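Local coordinates for putative transcription protein (Pseudomonas aeruginosa PAO1, PDB 4GCV), which probably binds DNA through an HxlR-type winged helix-turn-helix fold and regulates transcription, as a putative sensor of oxidative stress, at the interface of chains A and B. Coordinates in Å, arbitrary orientation; residue numbers count along the deposited sequence, not the author numbering. Chains: chain A/B, Putative transcription protein.

Contact 1: the interface of chains A and B. Residues chain A 99, 102-103; chain B 88, 91.
B:Asp88, on helix 84-101 of chain B, is met by A:Trp99, A:Arg102 and A:His103, which come from the end of helix 90-101 of chain A and the loop just after it.

The polar contacts converge on the carboxylate. B:Asp88 OD1 sits over one face of the A:Arg102 guanidinium, toward its rim, and forms a long salt bridge to A:Arg102 NH1 at 3.5 Å. With the oxygen above the guanidinium plane, this is a face-on approach and not a paired end-on grip. OD2 turns to the imidazole instead: NE2 of A:His103 lies 2.9 Å from B:Asp88 OD2, but the angle at the hydrogen is poor and the hydrogen bond is weak. The two side chains come from opposite directions. The guanidinium would be expected to stabilise the negative charge of the carboxylate, and the imidazole might add to this if protonated.

Water 1 adds a bridge. It lies in the guanidinium plane at the edge, 2.6 Å from A:Arg102 NH1, and reaches the backbone O of B:Asp88 at 2.8 Å. NH1 therefore serves both the side chain and the main chain of the same aspartate. With chi1 at -157°, anti to the backbone N, A:Arg102 CG is set 3.7 Å from B:Asp88 CG; the bend at chi2 (59°) then turns the rest of the chain to bring the guanidinium over OD1.

Packing comes from A:Trp99, whose CD1, on the pyrrole ring of the indole, rests 3.7 Å from B:Asp88 CB, ring and carboxylate planes steeply inclined at 72°. B:Val91, one turn further along, borders the arginine more loosely.

Together with its symmetry twin, the patch ties each helix end to the partner's helix and probably helps hold the two subunits together as a dimer.

Contact 2: the interface of chains A and B. Residues chain A 129, 131, 133, 135; chain B 115, 118, 120.
In this HxlR-family protein the contact joins the turn between strands 122-129 and 134-136 of chain A to the end of strand 111-115 and the following loop of chain B, through a network of charged side chains.

A:Arg133 is central. Its NH1 and NH2 meet B:Glu115 end-on, one nitrogen to each oxygen, both bonds nearly straight. A:Arg133 NH2 lies 2.6 Å from B:Glu115 OE2. The partner bond, from A:Arg133 NH1 to B:Glu115 OE1, is longer at 3.3 Å. The oxygens lie in the guanidinium plane, yet the nitrogens approach on the syn side some 25° out of the carboxylate plane. B:Glu115 reaches across as an extended chain, CG anti to the backbone N (chi1 170°). From the anti side, OG of B:Ser118 donates to B:Glu115 OE2 at 2.6 Å, steadying the carboxylate.

On the NE side of the guanidinium, near its plane, A:Asp131 OD2 accepts from A:Arg133 NE and NH2, each at 3.1 Å, while OD1 takes the backbone N of A:Arg133. With NH2 shared between the two acids, the guanidinium has little freedom to turn. A:Asp131 OD2 also faces B:Arg120 NE at 3.3 Å, a salt bridge with only a weak hydrogen bond, the two flat groups 80° apart.

Carbon packing flanks the charges. CD1 of A:Leu129 lies 3.9 Å from B:Glu115 CD, and CG1 of A:Val135 comes up beside OE1. The CG of B:Arg120 lies against the A:Asp131 carboxylate at 3.8 Å from its CG.

Contact 1: the interface of chains A and B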
loop_
_atom_site.group_PDB
_atom_site.type_symbol
_atom_site.label_atom_id
_atom_site.label_comp_id
_atom_site.label_asym_id
_atom_site.label_seq_id
_atom_site.Cartn_x
_atom_site.Cartn_y
_atom_site.Cartn_z
ATOM N N TRP A 99 1.828 8.596 1.606
ATOM C CA TRP A 99 2.561 8.624 0.359
ATOM C C TRP A 99 2.051 9.717 -0.563
ATOM O O TRP A 99 2.834 10.413 -1.250
ATOM C CB TRP A 99 2.442 7.249 -0.308
ATOM C CG TRP A 99 2.957 7.223 -1.688
ATOM C CD1 TRP A 99 4.249 7.173 -2.060
ATOM C CD2 TRP A 99 2.185 7.281 -2.903
ATOM N NE1 TRP A 99 4.360 7.232 -3.455
ATOM C CE2 TRP A 99 3.100 7.265 -3.988
ATOM C CE3 TRP A 99 0.810 7.327 -3.178
ATOM C CZ2 TRP A 99 2.692 7.301 -5.317
ATOM C CZ3 TRP A 99 0.409 7.376 -4.484
ATOM C CH2 TRP A 99 1.353 7.367 -5.554
ATOM N N ARG A 102 3.057 13.093 0.792
ATOM C CA ARG A 102 4.475 13.331 0.858
ATOM C C ARG A 102 4.707 14.559 -0.062
ATOM O O ARG A 102 4.173 14.622 -1.196
ATOM C CB ARG A 102 5.171 12.089 0.327
ATOM C CG ARG A 102 6.582 11.854 0.753
ATOM C CD ARG A 102 6.778 11.737 2.238
ATOM N NE ARG A 102 8.211 11.772 2.538
ATOM C CZ ARG A 102 9.036 10.717 2.443
ATOM N NH1 ARG A 102 8.595 9.519 2.047
ATOM N NH2 ARG A 102 10.324 10.855 2.751
ATOM N N HIS A 103 5.416 15.563 0.394
ATOM C CA HIS A 103 5.639 16.715 -0.519
ATOM C C HIS A 103 4.480 17.734 -0.630
ATOM O O HIS A 103 4.578 18.665 -1.404
ATOM C CB HIS A 103 6.099 16.268 -1.942
ATOM C CG HIS A 103 7.265 15.325 -1.925
ATOM N ND1 HIS A 103 8.392 15.546 -1.158
ATOM C CD2 HIS A 103 7.460 14.134 -2.543
ATOM C CE1 HIS A 103 9.227 14.530 -1.298
ATOM N NE2 HIS A 103 8.691 13.663 -2.138
ATOM N N ASP B 88 9.469 7.316 -2.716
ATOM C CA ASP B 88 8.537 7.479 -1.577
ATOM C C ASP B 88 7.651 6.240 -1.331
ATOM O O ASP B 88 7.135 6.023 -0.224
ATOM C CB ASP B 88 7.616 8.679 -1.802
ATOM C CG ASP B 88 8.382 10.008 -1.857
ATOM O OD1 ASP B 88 9.495 10.069 -1.276
ATOM O OD2 ASP B 88 7.865 10.950 -2.506
ATOM N N VAL B 91 7.447 3.291 1.690
ATOM C CA VAL B 91 6.596 3.190 2.853
ATOM C C VAL B 91 5.395 2.280 2.612
ATOM O O VAL B 91 4.957 1.581 3.514
ATOM C CB VAL B 91 6.110 4.585 3.360
ATOM C CG1 VAL B 91 5.362 4.407 4.696
ATOM C CG2 VAL B 91 7.330 5.540 3.528
HETATM O O HOH W 1 6.603 7.952 1.674
#

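Contact 2: the interface of chains A and B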
loop_
_atom_site.group_PDB
_atom_site.type_symbol
_atom_site.label_atom_id
_atom_site.label_comp_id
_atom_site.label_asym_id
_atom_site.label_seq_id
_atom_site.Cartn_x
_atom_site.Cartn_y
_atom_site.Cartn_z
ATOM N N LEU A 129 9.882 -1.722 17.432
ATOM C CA LEU A 129 10.639 -2.947 17.221
ATOM C C LEU A 129 10.364 -3.968 18.323
ATOM O O LEU A 129 9.688 -3.657 19.343
ATOM C CB LEU A 129 12.155 -2.653 17.098
ATOM C CG LEU A 129 12.570 -1.655 16.005
ATOM C CD1 LEU A 129 14.063 -1.351 16.080
ATOM C CD2 LEU A 129 12.204 -2.087 14.540
ATOM N N ASP A 131 12.580 -5.353 20.365
ATOM C CA ASP A 131 13.276 -4.974 21.613
ATOM C C ASP A 131 12.740 -3.717 22.345
ATOM O O ASP A 131 13.410 -3.180 23.232
ATOM C CB ASP A 131 14.776 -4.810 21.348
ATOM C CG ASP A 131 15.076 -3.787 20.244
ATOM O OD1 ASP A 131 14.210 -2.943 19.917
ATOM O OD2 ASP A 131 16.196 -3.829 19.703
ATOM N N ARG A 133 12.435 -0.631 21.171
ATOM C CA ARG A 133 12.830 0.606 20.490
ATOM C C ARG A 133 11.869 1.017 19.349
ATOM O O ARG A 133 11.151 0.189 18.788
ATOM C CB ARG A 133 14.280 0.497 19.981
ATOM C CG ARG A 133 15.327 0.213 21.110
ATOM C CD ARG A 133 16.779 0.219 20.603
ATOM N NE ARG A 133 16.976 -0.864 19.655
ATOM C CZ ARG A 133 17.175 -0.714 18.345
ATOM N NH1 ARG A 133 17.287 0.475 17.787
ATOM N NH2 ARG A 133 17.301 -1.783 17.589
ATOM N N VAL A 135 12.105 3.284 15.786
ATOM C CA VAL A 135 13.068 3.898 14.875
ATOM C C VAL A 135 12.317 4.433 13.658
ATOM O O VAL A 135 11.122 4.112 13.492
ATOM C CB VAL A 135 14.109 2.879 14.388
ATOM C CG1 VAL A 135 15.072 2.394 15.565
ATOM C CG2 VAL A 135 13.419 1.711 13.665
ATOM N N GLU B 115 14.665 -3.852 11.217
ATOM C CA GLU B 115 15.535 -2.687 11.325
ATOM C C GLU B 115 16.777 -3.047 10.508
ATOM O O GLU B 115 17.339 -4.106 10.711
ATOM C CB GLU B 115 15.931 -2.370 12.772
ATOM C CG GLU B 115 17.052 -1.302 12.861
ATOM C CD GLU B 115 17.491 -0.973 14.262
ATOM O OE1 GLU B 115 17.685 0.230 14.565
ATOM O OE2 GLU B 115 17.675 -1.902 15.069
ATOM N N SER B 118 20.263 -4.002 12.812
ATOM C CA SER B 118 20.273 -5.263 13.539
ATOM C C SER B 118 19.414 -6.135 12.675
ATOM O O SER B 118 18.904 -5.682 11.648
ATOM C CB SER B 118 19.587 -5.036 14.869
ATOM O OG SER B 118 18.337 -4.390 14.627
ATOM N N ARG B 120 16.508 -6.772 13.635
ATOM C CA ARG B 120 15.389 -6.689 14.607
ATOM C C ARG B 120 14.008 -6.529 13.974
ATOM O O ARG B 120 13.743 -5.521 13.294
ATOM C CB ARG B 120 15.669 -5.550 15.589
ATOM C CG ARG B 120 15.013 -5.649 16.966
ATOM C CD ARG B 120 15.437 -6.876 17.755
ATOM N NE ARG B 120 16.771 -6.789 18.351
ATOM C CZ ARG B 120 17.848 -7.440 17.904
ATOM N NH1 ARG B 120 17.765 -8.235 16.838
ATOM N NH2 ARG B 120 19.005 -7.303 18.533
#

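The C-alpha centres of contact 1 and contact 2 are about 22 Å apart, and they have no residue in common. Contact 1 belongs to the helical part of the interface, contact 2 to the strands and turns that follow later in the chain. Each pairs different elements of the two subunits, and the two-fold symmetry repeats both with the chains exchanged. The subunits are thus linked at well-separated points, which should restrain how one can rock or turn against the other. If this dimer is the functional form, such restraint may help set the spacing of the two helix-turn-helix units.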